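Local coordinates for protein endoribonuclease MazF4 (Mycobacterium tuberculosis, PDB 5XE2) that cleaves single-stranded mRNA between the first and second bases of the sequence UCGCU, as the toxin partner of the antitoxin MazE4, at residues A[4-9]-A[74-79]; A[22-27]-A[92-97]; A[50-55]-A[98-103]; A[54-59]-A[84-89]. One frame throughout, in Å; residues are numbered along the deposited sequence.

Contact 1 (A[4-9]-A[74-79])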
loop_
_atom_site.group_PDB
_atom_site.type_symbol
_atom_site.label_atom_id
_atom_site.label_comp_id
_atom_site.label_asym_id
_atom_site.label_seq_id
_atom_site.Cartn_x
_atom_site.Cartn_y
_atom_site.Cartn_z
ATOM N N ASN A 4 2.627 20.949 -1.475
ATOM C CA ASN A 4 3.574 20.299 -2.380
ATOM C C ASN A 4 2.872 19.236 -3.240
ATOM O O ASN A 4 1.813 18.721 -2.862
ATOM C CB ASN A 4 4.740 19.702 -1.584
ATOM C CG ASN A 4 5.522 20.755 -0.799
ATOM O OD1 ASN A 4 5.431 21.958 -1.071
ATOM N ND2 ASN A 4 6.285 20.306 0.197
ATOM N N ALA A 5 3.442 18.959 -4.410
ATOM C CA ALA A 5 2.899 17.997 -5.370
ATOM C C ALA A 5 3.962 16.961 -5.726
ATOM O O ALA A 5 4.552 17.014 -6.805
ATOM C CB ALA A 5 2.411 18.708 -6.625
ATOM N N PRO A 6 4.216 16.006 -4.815
ATOM C CA PRO A 6 5.194 14.964 -5.147
ATOM C C PRO A 6 4.742 14.085 -6.310
ATOM O O PRO A 6 3.546 13.990 -6.597
ATOM C CB PRO A 6 5.323 14.159 -3.845
ATOM C CG PRO A 6 4.124 14.508 -3.042
ATOM C CD PRO A 6 3.732 15.895 -3.428
ATOM N N LEU A 7 5.709 13.457 -6.967
ATOM C CA LEU A 7 5.464 12.635 -8.146
ATOM C C LEU A 7 5.813 11.166 -7.922
ATOM O O LEU A 7 6.790 10.833 -7.231
ATOM C CB LEU A 7 6.261 13.182 -9.339
ATOM C CG LEU A 7 5.968 14.638 -9.708
ATOM C CD1 LEU A 7 6.980 15.145 -10.728
ATOM C CD2 LEU A 7 4.551 14.767 -10.251
ATOM N N ARG A 8 5.023 10.294 -8.540
ATOM C CA ARG A 8 5.293 8.862 -8.549
ATOM C C ARG A 8 6.710 8.630 -9.082
ATOM O O ARG A 8 7.130 9.289 -10.040
ATOM C CB ARG A 8 4.267 8.133 -9.407
ATOM C CG ARG A 8 4.218 6.644 -9.161
ATOM C CD ARG A 8 2.981 6.009 -9.767
ATOM N NE ARG A 8 2.856 4.622 -9.332
ATOM C CZ ARG A 8 3.507 3.577 -9.847
ATOM N NH1 ARG A 8 4.369 3.714 -10.858
ATOM N NH2 ARG A 8 3.290 2.366 -9.338
ATOM N N GLY A 9 7.464 7.757 -8.416
ATOM C CA GLY A 9 8.860 7.497 -8.790
ATOM C C GLY A 9 9.908 8.327 -8.055
ATOM O O GLY A 9 11.090 7.994 -8.102
ATOM N N LEU A 74 2.088 8.359 3.897
ATOM C CA LEU A 74 2.879 9.442 4.489
ATOM C C LEU A 74 2.190 10.797 4.294
ATOM O O LEU A 74 1.708 11.107 3.209
ATOM C CB LEU A 74 4.273 9.484 3.852
ATOM C CG LEU A 74 5.317 8.443 4.278
ATOM C CD1 LEU A 74 4.863 7.016 4.029
ATOM C CD2 LEU A 74 6.629 8.695 3.557
ATOM N N GLY A 75 2.147 11.598 5.355
ATOM C CA GLY A 75 1.710 12.984 5.257
ATOM C C GLY A 75 2.739 13.764 4.450
ATOM O O GLY A 75 3.935 13.456 4.486
ATOM N N LYS A 76 2.272 14.754 3.699
ATOM C CA LYS A 76 3.155 15.629 2.920
ATOM C C LYS A 76 4.148 16.360 3.804
ATOM O O LYS A 76 5.292 16.545 3.416
ATOM C CB LYS A 76 2.340 16.636 2.111
ATOM C CG LYS A 76 1.750 16.024 0.867
ATOM C CD LYS A 76 0.980 17.023 0.031
ATOM C CE LYS A 76 0.472 16.318 -1.212
ATOM N NZ LYS A 76 -0.317 17.211 -2.103
ATOM N N ASP A 77 3.682 16.764 4.985
ATOM C CA ASP A 77 4.521 17.305 6.074
ATOM C C ASP A 77 5.671 16.391 6.551
ATOM O O ASP A 77 6.667 16.880 7.084
ATOM C CB ASP A 77 3.640 17.705 7.281
ATOM C CG ASP A 77 2.803 16.536 7.832
ATOM O OD1 ASP A 77 2.241 15.756 7.028
ATOM O OD2 ASP A 77 2.687 16.414 9.070
ATOM N N GLU A 78 5.522 15.079 6.377
ATOM C CA GLU A 78 6.569 14.104 6.711
ATOM C C GLU A 78 7.638 13.925 5.618
ATOM O O GLU A 78 8.640 13.250 5.853
ATOM C CB GLU A 78 5.935 12.736 7.049
ATOM C CG GLU A 78 4.993 12.784 8.249
ATOM C CD GLU A 78 4.351 11.440 8.590
ATOM O OE1 GLU A 78 3.643 10.864 7.730
ATOM O OE2 GLU A 78 4.522 10.971 9.743
ATOM N N LEU A 79 7.431 14.492 4.427
ATOM C CA LEU A 79 8.399 14.344 3.339
ATOM C C LEU A 79 9.543 15.335 3.553
ATOM O O LEU A 79 9.299 16.520 3.780
ATOM C CB LEU A 79 7.743 14.544 1.971
ATOM C CG LEU A 79 6.606 13.569 1.626
ATOM C CD1 LEU A 79 6.042 13.901 0.260
ATOM C CD2 LEU A 79 7.035 12.105 1.679
#

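Contact 2 (A[22-27]-A[92-97])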
loop_
_atom_site.group_PDB
_atom_site.type_symbol
_atom_site.label_atom_id
_atom_site.label_comp_id
_atom_site.label_asym_id
_atom_site.label_seq_id
_atom_site.Cartn_x
_atom_site.Cartn_y
_atom_site.Cartn_z
ATOM N N PRO A 22 14.798 6.542 3.382
ATOM C CA PRO A 22 14.203 6.923 2.098
ATOM C C PRO A 22 12.960 6.125 1.735
ATOM O O PRO A 22 12.907 4.914 1.965
ATOM C CB PRO A 22 15.325 6.669 1.085
ATOM C CG PRO A 22 16.210 5.663 1.717
ATOM C CD PRO A 22 16.052 5.783 3.208
ATOM N N TRP A 23 11.981 6.826 1.167
ATOM C CA TRP A 23 10.715 6.243 0.752
ATOM C C TRP A 23 10.432 6.644 -0.682
ATOM O O TRP A 23 10.596 7.806 -1.045
ATOM C CB TRP A 23 9.577 6.725 1.654
ATOM C CG TRP A 23 9.613 6.176 3.039
ATOM C CD1 TRP A 23 10.337 6.657 4.092
ATOM C CD2 TRP A 23 8.885 5.042 3.539
ATOM N NE1 TRP A 23 10.105 5.898 5.216
ATOM C CE2 TRP A 23 9.221 4.898 4.907
ATOM C CE3 TRP A 23 7.984 4.133 2.966
ATOM C CZ2 TRP A 23 8.688 3.883 5.712
ATOM C CZ3 TRP A 23 7.453 3.123 3.763
ATOM C CH2 TRP A 23 7.807 3.011 5.126
ATOM N N LEU A 24 9.992 5.671 -1.475
ATOM C CA LEU A 24 9.630 5.874 -2.872
ATOM C C LEU A 24 8.122 6.060 -3.034
ATOM O O LEU A 24 7.349 5.172 -2.652
ATOM C CB LEU A 24 10.061 4.671 -3.699
ATOM C CG LEU A 24 9.527 4.641 -5.136
ATOM C CD1 LEU A 24 10.243 5.665 -5.991
ATOM C CD2 LEU A 24 9.648 3.262 -5.743
ATOM N N ILE A 25 7.725 7.160 -3.674
ATOM C CA ILE A 25 6.300 7.476 -3.880
ATOM C C ILE A 25 5.704 6.517 -4.921
ATOM O O ILE A 25 6.197 6.445 -6.051
ATOM C CB ILE A 25 6.082 8.924 -4.390
ATOM C CG1 ILE A 25 6.738 9.969 -3.464
ATOM C CG2 ILE A 25 4.588 9.213 -4.568
ATOM C CD1 ILE A 25 6.268 9.929 -2.028
ATOM N N VAL A 26 4.650 5.794 -4.537
ATOM C CA VAL A 26 3.951 4.876 -5.462
ATOM C C VAL A 26 2.483 5.223 -5.752
ATOM O O VAL A 26 1.881 4.641 -6.661
ATOM C CB VAL A 26 4.097 3.399 -5.022
ATOM C CG1 VAL A 26 5.568 2.985 -5.107
ATOM C CG2 VAL A 26 3.567 3.167 -3.610
ATOM N N SER A 27 1.915 6.176 -5.020
ATOM C CA SER A 27 0.570 6.658 -5.314
ATOM C C SER A 27 0.533 7.446 -6.632
ATOM O O SER A 27 1.540 8.002 -7.068
ATOM C CB SER A 27 0.014 7.492 -4.150
ATOM O OG SER A 27 1.028 8.251 -3.517
ATOM N N ASN A 92 8.806 -0.073 -13.544
ATOM C CA ASN A 92 8.027 -1.194 -14.089
ATOM C C ASN A 92 8.182 -2.461 -13.272
ATOM O O ASN A 92 7.209 -3.176 -13.062
ATOM C CB ASN A 92 8.393 -1.480 -15.555
ATOM C CG ASN A 92 7.750 -0.503 -16.528
ATOM O OD1 ASN A 92 6.702 0.082 -16.251
ATOM N ND2 ASN A 92 8.372 -0.331 -17.684
ATOM N N LYS A 93 9.404 -2.734 -12.815
ATOM C CA LYS A 93 9.662 -3.831 -11.872
ATOM C C LYS A 93 8.931 -3.586 -10.558
ATOM O O LYS A 93 8.370 -4.506 -9.978
ATOM C CB LYS A 93 11.158 -3.980 -11.575
ATOM C CG LYS A 93 12.020 -4.369 -12.764
ATOM C CD LYS A 93 13.487 -4.435 -12.361
ATOM C CE LYS A 93 14.403 -4.378 -13.562
ATOM N NZ LYS A 93 15.841 -4.361 -13.160
ATOM N N ILE A 94 8.953 -2.337 -10.095
ATOM C CA ILE A 94 8.244 -1.961 -8.873
ATOM C C ILE A 94 6.739 -2.171 -9.029
ATOM O O ILE A 94 6.102 -2.652 -8.098
ATOM C CB ILE A 94 8.591 -0.524 -8.413
ATOM C CG1 ILE A 94 10.047 -0.478 -7.944
ATOM C CG2 ILE A 94 7.663 -0.061 -7.285
ATOM C CD1 ILE A 94 10.656 0.904 -7.964
ATOM N N ASN A 95 6.177 -1.852 -10.198
ATOM C CA ASN A 95 4.745 -2.107 -10.431
ATOM C C ASN A 95 4.376 -3.570 -10.241
ATOM O O ASN A 95 3.353 -3.880 -9.634
ATOM C CB ASN A 95 4.306 -1.681 -11.827
ATOM C CG ASN A 95 4.435 -0.192 -12.060
ATOM O OD1 ASN A 95 4.434 0.617 -11.122
ATOM N ND2 ASN A 95 4.536 0.182 -13.322
ATOM N N THR A 96 5.212 -4.462 -10.764
ATOM C CA THR A 96 4.972 -5.902 -10.655
ATOM C C THR A 96 5.105 -6.347 -9.204
ATOM O O THR A 96 4.276 -7.115 -8.715
ATOM C CB THR A 96 5.940 -6.699 -11.553
ATOM O OG1 THR A 96 5.811 -6.225 -12.895
ATOM C CG2 THR A 96 5.627 -8.197 -11.516
ATOM N N ALA A 97 6.146 -5.848 -8.532
ATOM C CA ALA A 97 6.393 -6.152 -7.124
ATOM C C ALA A 97 5.222 -5.725 -6.212
ATOM O O ALA A 97 4.784 -6.489 -5.341
ATOM C CB ALA A 97 7.693 -5.496 -6.676
#

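Contact 3 (A[50-55]-A[98-103])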
loop_
_atom_site.group_PDB
_atom_site.type_symbol
_atom_site.label_atom_id
_atom_site.label_comp_id
_atom_site.label_asym_id
_atom_site.label_seq_id
_atom_site.Cartn_x
_atom_site.Cartn_y
_atom_site.Cartn_z
ATOM N N ILE A 50 13.906 -11.758 -3.559
ATOM C CA ILE A 50 12.529 -12.266 -3.535
ATOM C C ILE A 50 11.635 -11.401 -4.438
ATOM O O ILE A 50 11.969 -10.247 -4.692
ATOM C CB ILE A 50 11.974 -12.353 -2.090
ATOM C CG1 ILE A 50 11.950 -10.978 -1.405
ATOM C CG2 ILE A 50 12.810 -13.327 -1.274
ATOM C CD1 ILE A 50 11.302 -10.989 -0.031
ATOM N N PRO A 51 10.507 -11.963 -4.938
ATOM C CA PRO A 51 9.693 -11.230 -5.919
ATOM C C PRO A 51 9.276 -9.806 -5.513
ATOM O O PRO A 51 9.183 -8.938 -6.370
ATOM C CB PRO A 51 8.462 -12.130 -6.095
ATOM C CG PRO A 51 8.961 -13.501 -5.813
ATOM C CD PRO A 51 10.037 -13.355 -4.773
ATOM N N THR A 52 9.052 -9.559 -4.225
ATOM C CA THR A 52 8.602 -8.230 -3.766
ATOM C C THR A 52 9.717 -7.218 -3.460
ATOM O O THR A 52 9.426 -6.093 -3.046
ATOM C CB THR A 52 7.683 -8.365 -2.546
ATOM O OG1 THR A 52 8.295 -9.237 -1.582
ATOM C CG2 THR A 52 6.335 -8.922 -2.983
ATOM N N TRP A 53 10.977 -7.615 -3.640
ATOM C CA TRP A 53 12.112 -6.708 -3.492
ATOM C C TRP A 53 12.665 -6.389 -4.876
ATOM O O TRP A 53 12.771 -7.284 -5.715
ATOM C CB TRP A 53 13.174 -7.316 -2.579
ATOM C CG TRP A 53 12.744 -7.251 -1.137
ATOM C CD1 TRP A 53 11.510 -7.578 -0.624
ATOM C CD2 TRP A 53 13.520 -6.811 -0.037
ATOM N NE1 TRP A 53 11.485 -7.379 0.726
ATOM C CE2 TRP A 53 12.705 -6.909 1.117
ATOM C CE3 TRP A 53 14.826 -6.348 0.098
ATOM C CZ2 TRP A 53 13.159 -6.560 2.385
ATOM C CZ3 TRP A 53 15.268 -6.012 1.346
ATOM C CH2 TRP A 53 14.445 -6.113 2.477
ATOM N N VAL A 54 12.955 -5.113 -5.119
ATOM C CA VAL A 54 13.498 -4.650 -6.397
ATOM C C VAL A 54 14.825 -3.939 -6.141
ATOM O O VAL A 54 14.857 -2.923 -5.466
ATOM C CB VAL A 54 12.522 -3.684 -7.121
ATOM C CG1 VAL A 54 13.085 -3.260 -8.473
ATOM C CG2 VAL A 54 11.156 -4.340 -7.302
ATOM N N ALA A 55 15.912 -4.482 -6.681
ATOM C CA ALA A 55 17.215 -3.837 -6.597
ATOM C C ALA A 55 17.264 -2.634 -7.536
ATOM O O ALA A 55 16.797 -2.697 -8.679
ATOM C CB ALA A 55 18.332 -4.825 -6.952
ATOM N N LEU A 98 4.720 -4.508 -6.417
ATOM C CA LEU A 98 3.531 -4.025 -5.706
ATOM C C LEU A 98 2.299 -4.908 -5.939
ATOM O O LEU A 98 1.585 -5.246 -4.992
ATOM C CB LEU A 98 3.211 -2.591 -6.120
ATOM C CG LEU A 98 4.151 -1.476 -5.665
ATOM C CD1 LEU A 98 3.833 -0.203 -6.425
ATOM C CD2 LEU A 98 4.033 -1.243 -4.164
ATOM N N ALA A 99 2.048 -5.281 -7.197
ATOM C CA ALA A 99 0.948 -6.203 -7.524
ATOM C C ALA A 99 1.085 -7.547 -6.789
ATOM O O ALA A 99 0.108 -8.075 -6.260
ATOM C CB ALA A 99 0.863 -6.423 -9.035
ATOM N N THR A 100 2.303 -8.080 -6.736
ATOM C CA THR A 100 2.568 -9.327 -6.013
ATOM C C THR A 100 2.371 -9.172 -4.506
ATOM O O THR A 100 1.747 -10.029 -3.863
ATOM C CB THR A 100 3.976 -9.867 -6.329
ATOM O OG1 THR A 100 4.079 -10.074 -7.736
ATOM C CG2 THR A 100 4.233 -11.190 -5.626
ATOM N N ALA A 101 2.873 -8.069 -3.946
ATOM C CA ALA A 101 2.725 -7.810 -2.519
ATOM C C ALA A 101 1.240 -7.769 -2.104
ATOM O O ALA A 101 0.880 -8.307 -1.072
ATOM C CB ALA A 101 3.425 -6.521 -2.142
ATOM N N LEU A 102 0.396 -7.177 -2.950
ATOM C CA LEU A 102 -1.031 -6.987 -2.671
ATOM C C LEU A 102 -1.972 -8.037 -3.288
ATOM O O LEU A 102 -3.181 -7.802 -3.376
ATOM C CB LEU A 102 -1.440 -5.593 -3.150
ATOM C CG LEU A 102 -0.720 -4.449 -2.431
ATOM C CD1 LEU A 102 -0.761 -3.180 -3.258
ATOM C CD2 LEU A 102 -1.339 -4.210 -1.075
ATOM N N GLY A 103 -1.424 -9.177 -3.712
ATOM C CA GLY A 103 -2.213 -10.303 -4.214
ATOM C C GLY A 103 -3.133 -9.981 -5.373
ATOM O O GLY A 103 -4.213 -10.555 -5.473
#

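Contact 4 (A[54-59]-A[84-89])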
loop_
_atom_site.group_PDB
_atom_site.type_symbol
_atom_site.label_atom_id
_atom_site.label_comp_id
_atom_site.label_asym_id
_atom_site.label_seq_id
_atom_site.Cartn_x
_atom_site.Cartn_y
_atom_site.Cartn_z
ATOM N N VAL A 54 12.955 -5.113 -5.119
ATOM C CA VAL A 54 13.498 -4.650 -6.397
ATOM C C VAL A 54 14.825 -3.939 -6.141
ATOM O O VAL A 54 14.857 -2.923 -5.466
ATOM C CB VAL A 54 12.522 -3.684 -7.121
ATOM C CG1 VAL A 54 13.085 -3.260 -8.473
ATOM C CG2 VAL A 54 11.156 -4.340 -7.302
ATOM N N ALA A 55 15.912 -4.482 -6.681
ATOM C CA ALA A 55 17.215 -3.837 -6.597
ATOM C C ALA A 55 17.264 -2.634 -7.536
ATOM O O ALA A 55 16.797 -2.697 -8.679
ATOM C CB ALA A 55 18.332 -4.825 -6.952
ATOM N N MET A 56 17.842 -1.543 -7.051
ATOM C CA MET A 56 18.129 -0.398 -7.895
ATOM C C MET A 56 19.207 -0.802 -8.891
ATOM O O MET A 56 20.041 -1.664 -8.596
ATOM C CB MET A 56 18.620 0.783 -7.065
ATOM C CG MET A 56 17.603 1.366 -6.099
ATOM S SD MET A 56 16.105 1.962 -6.915
ATOM C CE MET A 56 15.432 3.018 -5.649
ATOM N N GLY A 57 19.167 -0.187 -10.066
ATOM C CA GLY A 57 20.059 -0.527 -11.172
ATOM C C GLY A 57 21.106 0.539 -11.423
ATOM O O GLY A 57 21.055 1.624 -10.826
ATOM N N PRO A 58 22.056 0.251 -12.335
ATOM C CA PRO A 58 23.167 1.170 -12.566
ATOM C C PRO A 58 22.760 2.538 -13.124
ATOM O O PRO A 58 23.560 3.458 -13.044
ATOM C CB PRO A 58 24.062 0.408 -13.555
ATOM C CG PRO A 58 23.154 -0.549 -14.239
ATOM C CD PRO A 58 22.121 -0.930 -13.218
ATOM N N SER A 59 21.540 2.670 -13.662
ATOM C CA SER A 59 21.011 3.954 -14.136
ATOM C C SER A 59 20.157 4.710 -13.119
ATOM O O SER A 59 19.785 5.851 -13.380
ATOM C CB SER A 59 20.192 3.736 -15.412
ATOM O OG SER A 59 20.980 3.095 -16.403
ATOM N N GLY A 84 15.908 11.974 -5.594
ATOM C CA GLY A 84 15.975 11.652 -7.005
ATOM C C GLY A 84 14.750 10.897 -7.464
ATOM O O GLY A 84 13.783 10.726 -6.713
ATOM N N GLU A 85 14.821 10.449 -8.711
ATOM C CA GLU A 85 13.713 9.840 -9.412
ATOM C C GLU A 85 14.170 8.514 -10.009
ATOM O O GLU A 85 15.173 8.456 -10.723
ATOM C CB GLU A 85 13.241 10.779 -10.509
ATOM C CG GLU A 85 11.957 10.346 -11.192
ATOM C CD GLU A 85 11.408 11.402 -12.131
ATOM O OE1 GLU A 85 11.957 12.531 -12.172
ATOM O OE2 GLU A 85 10.413 11.098 -12.830
ATOM N N VAL A 86 13.423 7.459 -9.703
ATOM C CA VAL A 86 13.720 6.119 -10.184
ATOM C C VAL A 86 13.412 6.040 -11.680
ATOM O O VAL A 86 12.486 6.704 -12.168
ATOM C CB VAL A 86 12.930 5.081 -9.346
ATOM C CG1 VAL A 86 12.984 3.698 -9.951
ATOM C CG2 VAL A 86 13.489 5.049 -7.930
ATOM N N THR A 87 14.201 5.253 -12.408
ATOM C CA THR A 87 14.038 5.141 -13.861
ATOM C C THR A 87 12.708 4.446 -14.195
ATOM O O THR A 87 12.191 3.677 -13.374
ATOM C CB THR A 87 15.178 4.344 -14.513
ATOM O OG1 THR A 87 15.261 3.049 -13.911
ATOM C CG2 THR A 87 16.516 5.072 -14.373
ATOM N N PRO A 88 12.135 4.728 -15.383
ATOM C CA PRO A 88 10.948 3.989 -15.814
ATOM C C PRO A 88 11.123 2.476 -15.841
ATOM O O PRO A 88 10.199 1.758 -15.474
ATOM C CB PRO A 88 10.699 4.529 -17.218
ATOM C CG PRO A 88 11.167 5.943 -17.137
ATOM C CD PRO A 88 12.380 5.900 -16.247
ATOM N N ALA A 89 12.294 1.999 -16.265
ATOM C CA ALA A 89 12.610 0.571 -16.219
ATOM C C ALA A 89 12.480 0.003 -14.805
ATOM O O ALA A 89 11.809 -1.003 -14.601
ATOM C CB ALA A 89 14.016 0.309 -16.749
#

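Contact 1 (A[4-9]-A[74-79])
Asn4 meets Lys76 through its backbone: the carbonyl O accepts a hydrogen bond of 2.7 Å from Lys76 NZ. The C=O...NZ angle is 171°, so the ammonium group lies almost straight ahead of the carbonyl. Lys76 gets there by leaving the backbone with CG anti to its own carbonyl carbon (chi1 -78°) and then running fully extended, its four methylenes forming a straight arm from the 3-10 turn 76-78. CE follows close behind, 3.2 Å from Asn4 O. Two residues on, Pro6 turns its ring to this arm and to the end of the turn, crossing both partners at about a right angle. Its CD rests on Lys76 CE at 4.0 Å, and its CG touches Leu79 CD1 at 3.9 Å. The proline thereby lies against the aliphatic part of Lys76 and a methyl of Leu79, while Tyr12 and Val38 of the sheet also touch it. Behind the lysine, the turn is pinned by Glu78, whose OE1 takes the backbone N-H of Gly75 at 2.9 Å, and by the backbone bond from Glu78 N to Gly75 O. Lys76 NZ also donates to the O atoms of Asn32 and Thr35, at the end of helix 29-34. This one buried ammonium group thus joins the N-terminal loop, the end of that helix and the turn after strand 65-75. The partial charges of its three carbonyls, with the C-terminal end of the helix, would be expected to favour its protonated state.

Contact 2 (A[22-27]-A[92-97])
Leu24 carries CG anti to its backbone N (chi1 170°), and its CD2 branch continues away from the backbone toward helix 88-101. From the helix, Ile94 has CG1 anti to its carbonyl carbon (chi1 -68°) and CD1 stretched out beyond it, so that the two side chains reach toward each other tip to tip. Leu24 CD2 and Ile94 CD1 are 3.4 Å apart, closer than two methyl groups usually come, so the exact spacing is doubtful. The second branch of Ile94 lies beside them: its CG2 is 4.2 Å from Leu24 CD2 and 4.3 Å from Val26 CG1. Leu24 and Val26, two residues apart, send their side chains to the helix, whereas the intervening Ile25 packs on Tyr12 and Val38. In this PemK/MazF fold, of the SH3-like clan, strand 21-25 lies inside the antiparallel sheet and the C-terminal helix lies over one side of it; within 92-97, Ile94 reaches down to Leu24 and Val26. The interface is wholly apolar and buried, with Val86 touching both Leu24 and Ile94. Beside it, Val26 O and Asn95 OD1 take hydrogen bonds from the same guanidinium group, that of Arg8, which thus links the residue just after the strand to the helix by a polar route. Beyond Val26 lies the second subunit, whose Leu102 packs on it, while Leu104 of that subunit packs on Asn95.

Contact 3 (A[50-55]-A[98-103])
Thr100 O is gripped twice, by Gly103 N at 3.3 Å and by Asn28 ND2 of the second subunit. The first bond belongs to a Schellman motif that ends helix 88-101, with Gly103 at positive phi and the longer bond running from Leu104 N to Ala99 O. Against this last turn lies Thr52, which does most of the touching, through its methyl group alone. With chi1 at 49°, its OG1 stands between the backbone N and the carbonyl carbon and is hydrogen-bonded to Asp69 OD2, while CG2 swings out toward the helix. There it lies 3.7 Å from Ala101 N and 3.9 Å from Ala101 CB, resting on backbone as well as side chain. Thr100 is split in a similar way: OG1 is hydrogen-bonded back to Thr96 O, leaving CG2 to meet Thr52 CG2 at 4.1 Å and, more loosely, Pro51 CB at 4.4 Å. Both threonine hydroxyls are therefore occupied within their own surroundings, and their methyls make the interface. Pro51 and Thr52 are presented by a type I turn, closed by the bond from Trp53 N to Ile50 O. The turn leads directly into edge strand 53-55, which pairs with strand 65-75 and sends Val54 under the helix at Ala97. The helix end touches this sheet edge, and the second subunit as well, where Ala99 packs on Trp106 and Leu102 on Leu102 of that subunit.

Contact 4 (A[54-59]-A[84-89])
Met56 and Val86 set their side chains across each other at about a right angle. The thioether chain bends at chi2 (-59°), which brings its terminal methyl over to the valine: Met56 CE is 3.6 Å from Val86 CG2, with SD at 4.2 Å from the same methyl. Val86 offers that one branch, CG2, anti to its carbonyl carbon, and the contact is plainly apolar. Further along, Thr87 faces Ser59 with its methyl rather than its hydroxyl. Thr87 CG2 lies 3.5 Å from the carbonyl O of Ser59 and 4.0 Å from Ser59 CB, so the methyl rests on both backbone and side chain of Ser59. Thr87 OG1 serves the helix instead: at chi1 57° it is held close to its own backbone, where it caps a backbone N in the first turn of helix 88-101 and is hydrogen-bonded to Thr90 OG1. Asp60 takes Thr87 N on OD1 and Gly57 N on OD2, so one carboxylate binds both segments. Thr87 is thus a helix N-cap, set in the short link between strand 82-85 and the C-terminal helix. Strands 53-55 and 82-85 are the outermost of the sheet within this chain, and their following loops meet here, consistent with the curved, SH3-like barrel of the PemK/MazF family.

How the contacts relate
All four contacts belong to one PemK/MazF domain and reach the same antiparallel sheet. Contacts 2, 3 and 4 share helix 88-101: contact 4 lies at the N-cap just before it, contact 2 at its middle and contact 3 at its end, with centres of contacts 2 and 3 about 9 Å apart and of contacts 2 and 4 about 10 Å. Contact 1 lies about 22 Å from contact 3, on the other side of the chain's centre, yet Arg8 joins it to contact 2. Along the chain, contact 4 nests inside the loop closed by contact 2, whereas contact 1 interlocks with each of the others. The C-terminal helix is thus tied down along its length, and its end lies at the subunit interface.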